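Local coordinates for purine-binding protein BAB2_0673 (Brucella melitensis biovar Abortus, PDB 3S99) that binds adenine and probably other purines such as guanine, and may be part of an ABC-type uptake system for them, at residues F40-Q45 / V251-G256. Sequence-based numbering, arbitrary orientation.
With ADE (adenine), chain T.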
loop_
_atom_site.group_PDB
_atom_site.type_symbol
_atom_site.label_atom_id
_atom_site.label_comp_id
_atom_site.label_asym_id
_atom_site.label_seq_id
_atom_site.Cartn_x
_atom_site.Cartn_y
_atom_site.Cartn_z
ATOM N N PHE A 40 -3.201 -9.189 -9.632
ATOM C CA PHE A 40 -3.232 -7.959 -10.432
ATOM C C PHE A 40 -3.310 -6.694 -9.566
ATOM O O PHE A 40 -3.863 -5.678 -9.986
ATOM C CB PHE A 40 -4.314 -7.998 -11.521
ATOM C CG PHE A 40 -3.957 -8.882 -12.667
ATOM C CD1 PHE A 40 -3.064 -8.446 -13.636
ATOM C CD2 PHE A 40 -4.446 -10.166 -12.746
ATOM C CE1 PHE A 40 -2.696 -9.278 -14.696
ATOM C CE2 PHE A 40 -4.080 -11.017 -13.805
ATOM C CZ PHE A 40 -3.206 -10.572 -14.776
ATOM N N GLY A 41 -2.721 -6.787 -8.372
ATOM C CA GLY A 41 -2.658 -5.690 -7.393
ATOM C C GLY A 41 -1.302 -5.704 -6.708
ATOM O O GLY A 41 -0.275 -5.484 -7.350
ATOM N N TRP A 42 -1.307 -6.003 -5.410
ATOM C CA TRP A 42 -0.125 -5.878 -4.560
ATOM C C TRP A 42 1.005 -6.779 -4.988
ATOM O O TRP A 42 2.112 -6.319 -5.189
ATOM C CB TRP A 42 -0.485 -6.231 -3.113
ATOM C CG TRP A 42 0.708 -6.311 -2.200
ATOM C CD1 TRP A 42 1.423 -7.428 -1.845
ATOM C CD2 TRP A 42 1.335 -5.206 -1.562
ATOM N NE1 TRP A 42 2.444 -7.075 -0.966
ATOM C CE2 TRP A 42 2.423 -5.710 -0.805
ATOM C CE3 TRP A 42 1.055 -3.835 -1.520
ATOM C CZ2 TRP A 42 3.245 -4.878 -0.023
ATOM C CZ3 TRP A 42 1.905 -2.994 -0.782
ATOM C CH2 TRP A 42 2.979 -3.522 -0.037
ATOM N N THR A 43 0.762 -8.086 -5.079
ATOM C CA THR A 43 1.864 -8.995 -5.422
ATOM C C THR A 43 2.288 -8.780 -6.889
ATOM O O THR A 43 3.480 -8.809 -7.245
ATOM C CB THR A 43 1.513 -10.446 -5.126
ATOM O OG1 THR A 43 1.573 -10.644 -3.700
ATOM C CG2 THR A 43 2.507 -11.400 -5.833
ATOM N N TYR A 44 1.302 -8.509 -7.733
ATOM C CA TYR A 44 1.547 -8.236 -9.147
ATOM C C TYR A 44 2.537 -7.068 -9.334
ATOM O O TYR A 44 3.457 -7.166 -10.129
ATOM C CB TYR A 44 0.220 -7.907 -9.808
ATOM C CG TYR A 44 0.307 -7.437 -11.230
ATOM C CD1 TYR A 44 0.590 -8.332 -12.259
ATOM C CD2 TYR A 44 0.060 -6.099 -11.565
ATOM C CE1 TYR A 44 0.635 -7.897 -13.605
ATOM C CE2 TYR A 44 0.107 -5.660 -12.898
ATOM C CZ TYR A 44 0.388 -6.558 -13.896
ATOM O OH TYR A 44 0.466 -6.142 -15.186
ATOM N N GLN A 45 2.312 -5.962 -8.619
ATOM C CA GLN A 45 3.218 -4.812 -8.655
ATOM C C GLN A 45 4.622 -5.179 -8.185
ATOM O O GLN A 45 5.603 -4.747 -8.768
ATOM C CB GLN A 45 2.729 -3.677 -7.760
ATOM C CG GLN A 45 1.917 -2.564 -8.359
ATOM C CD GLN A 45 2.300 -2.072 -9.740
ATOM O OE1 GLN A 45 1.711 -2.497 -10.714
ATOM N NE2 GLN A 45 3.230 -1.138 -9.817
ATOM N N VAL A 251 -3.673 4.226 -6.172
ATOM C CA VAL A 251 -2.393 4.477 -5.530
ATOM C C VAL A 251 -1.392 3.403 -5.982
ATOM O O VAL A 251 -1.493 2.263 -5.566
ATOM C CB VAL A 251 -2.559 4.439 -4.013
ATOM C CG1 VAL A 251 -1.232 4.827 -3.287
ATOM C CG2 VAL A 251 -3.687 5.393 -3.583
ATOM N N VAL A 252 -0.422 3.787 -6.826
ATOM C CA VAL A 252 0.433 2.849 -7.511
ATOM C C VAL A 252 1.766 2.813 -6.785
ATOM O O VAL A 252 2.322 3.844 -6.438
ATOM C CB VAL A 252 0.646 3.210 -8.996
ATOM C CG1 VAL A 252 1.684 2.252 -9.679
ATOM C CG2 VAL A 252 -0.696 3.180 -9.767
ATOM N N ASP A 253 2.259 1.605 -6.554
ATOM C CA ASP A 253 3.486 1.380 -5.793
ATOM C C ASP A 253 4.598 1.211 -6.810
ATOM O O ASP A 253 4.540 0.263 -7.600
ATOM C CB ASP A 253 3.364 0.095 -4.986
ATOM C CG ASP A 253 2.252 0.152 -3.966
ATOM O OD1 ASP A 253 1.854 1.265 -3.583
ATOM O OD2 ASP A 253 1.810 -0.915 -3.515
ATOM N N GLU A 254 5.607 2.084 -6.791
ATOM C CA GLU A 254 6.683 1.970 -7.796
ATOM C C GLU A 254 7.968 1.348 -7.199
ATOM O O GLU A 254 8.898 2.035 -6.825
ATOM C CB GLU A 254 6.961 3.319 -8.453
ATOM C CG GLU A 254 5.818 3.837 -9.349
ATOM C CD GLU A 254 5.624 3.015 -10.640
ATOM O OE1 GLU A 254 6.573 2.380 -11.166
ATOM O OE2 GLU A 254 4.475 2.993 -11.119
ATOM N N TRP A 255 8.022 0.029 -7.150
ATOM C CA TRP A 255 9.144 -0.618 -6.489
ATOM C C TRP A 255 10.369 -0.761 -7.382
ATOM O O TRP A 255 11.475 -0.964 -6.899
ATOM C CB TRP A 255 8.740 -1.982 -5.974
ATOM C CG TRP A 255 7.466 -2.055 -5.158
ATOM C CD1 TRP A 255 6.311 -2.677 -5.522
ATOM C CD2 TRP A 255 7.235 -1.524 -3.842
ATOM N NE1 TRP A 255 5.390 -2.597 -4.507
ATOM C CE2 TRP A 255 5.928 -1.867 -3.480
ATOM C CE3 TRP A 255 7.997 -0.747 -2.951
ATOM C CZ2 TRP A 255 5.385 -1.513 -2.252
ATOM C CZ3 TRP A 255 7.460 -0.402 -1.759
ATOM C CH2 TRP A 255 6.167 -0.766 -1.409
ATOM N N GLY A 256 10.184 -0.675 -8.691
ATOM C CA GLY A 256 11.240 -1.064 -9.640
ATOM C C GLY A 256 12.557 -0.322 -9.504
ATOM O O GLY A 256 13.605 -0.948 -9.423
HETATM N N9 ADE T . 2.288 -5.650 3.679
HETATM C C8 ADE T . 2.150 -4.291 3.856
HETATM N N7 ADE T . 1.206 -3.735 3.136
HETATM C C5 ADE T . 0.718 -4.859 2.460
HETATM C C6 ADE T . -0.297 -4.938 1.547
HETATM N N6 ADE T . -0.905 -3.789 1.216
HETATM N N1 ADE T . -0.592 -6.169 1.015
HETATM C C2 ADE T . 0.109 -7.240 1.425
HETATM N N3 ADE T . 1.110 -7.285 2.305
HETATM C C4 ADE T . 1.347 -6.038 2.773
HETATM O O HOH W 1 2.809 -3.619 -4.571
#
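The adenine site of this periplasmic-binding-protein fold lies in the cleft between two lobes, and here, beside the ligand, the start of helix 42-57, from one lobe, meets the end of strand 247-253, from the other, and the loop after it, where the chain crosses back to the first lobe. Trp-42 joins the two sides. One face of its indole lies against the purine, with NE1 3.3 Å from adenine C2; a wide indole suits a flat, aromatic purine, which it can cover by stacking. NE1 itself donates to Thr-93 O. With CG anti to the backbone N (chi1 172°), the six-membered ring extends toward 251-256. There the edge of Trp-255 is directed at the face of Trp-42 in an offset edge-to-face pair, planes at 77°, and CZ2 of Trp-255 comes to 3.8 Å from CH2 of Trp-42. Asp-253 OD2 lies 3.4 Å from CZ3 of Trp-42, its carboxylate plane steeply inclined to the indole. A water on the side of Trp-42 away from adenine ties the buried polar groups together: it donates to Trp-42 O and Asp-253 OD2 and accepts from Trp-255 NE1 at 2.8 Å. The water thus lets a carboxylate and a carbonyl, both acceptors, share one small site beside an indole N-H. Farther from the ligand, Gln-45 makes a direct hydrogen bond between the two segments. Its amide can donate and accept at once: OE1 bonds to Ser-237 OG, which helps fix the amide's rotation, while a bend at chi2 brings NE2 to the strand. NE2 donates to Asp-253 O at 2.9 Å, nearly straight at 165°, with the acceptor lying in the Gln-45 amide plane.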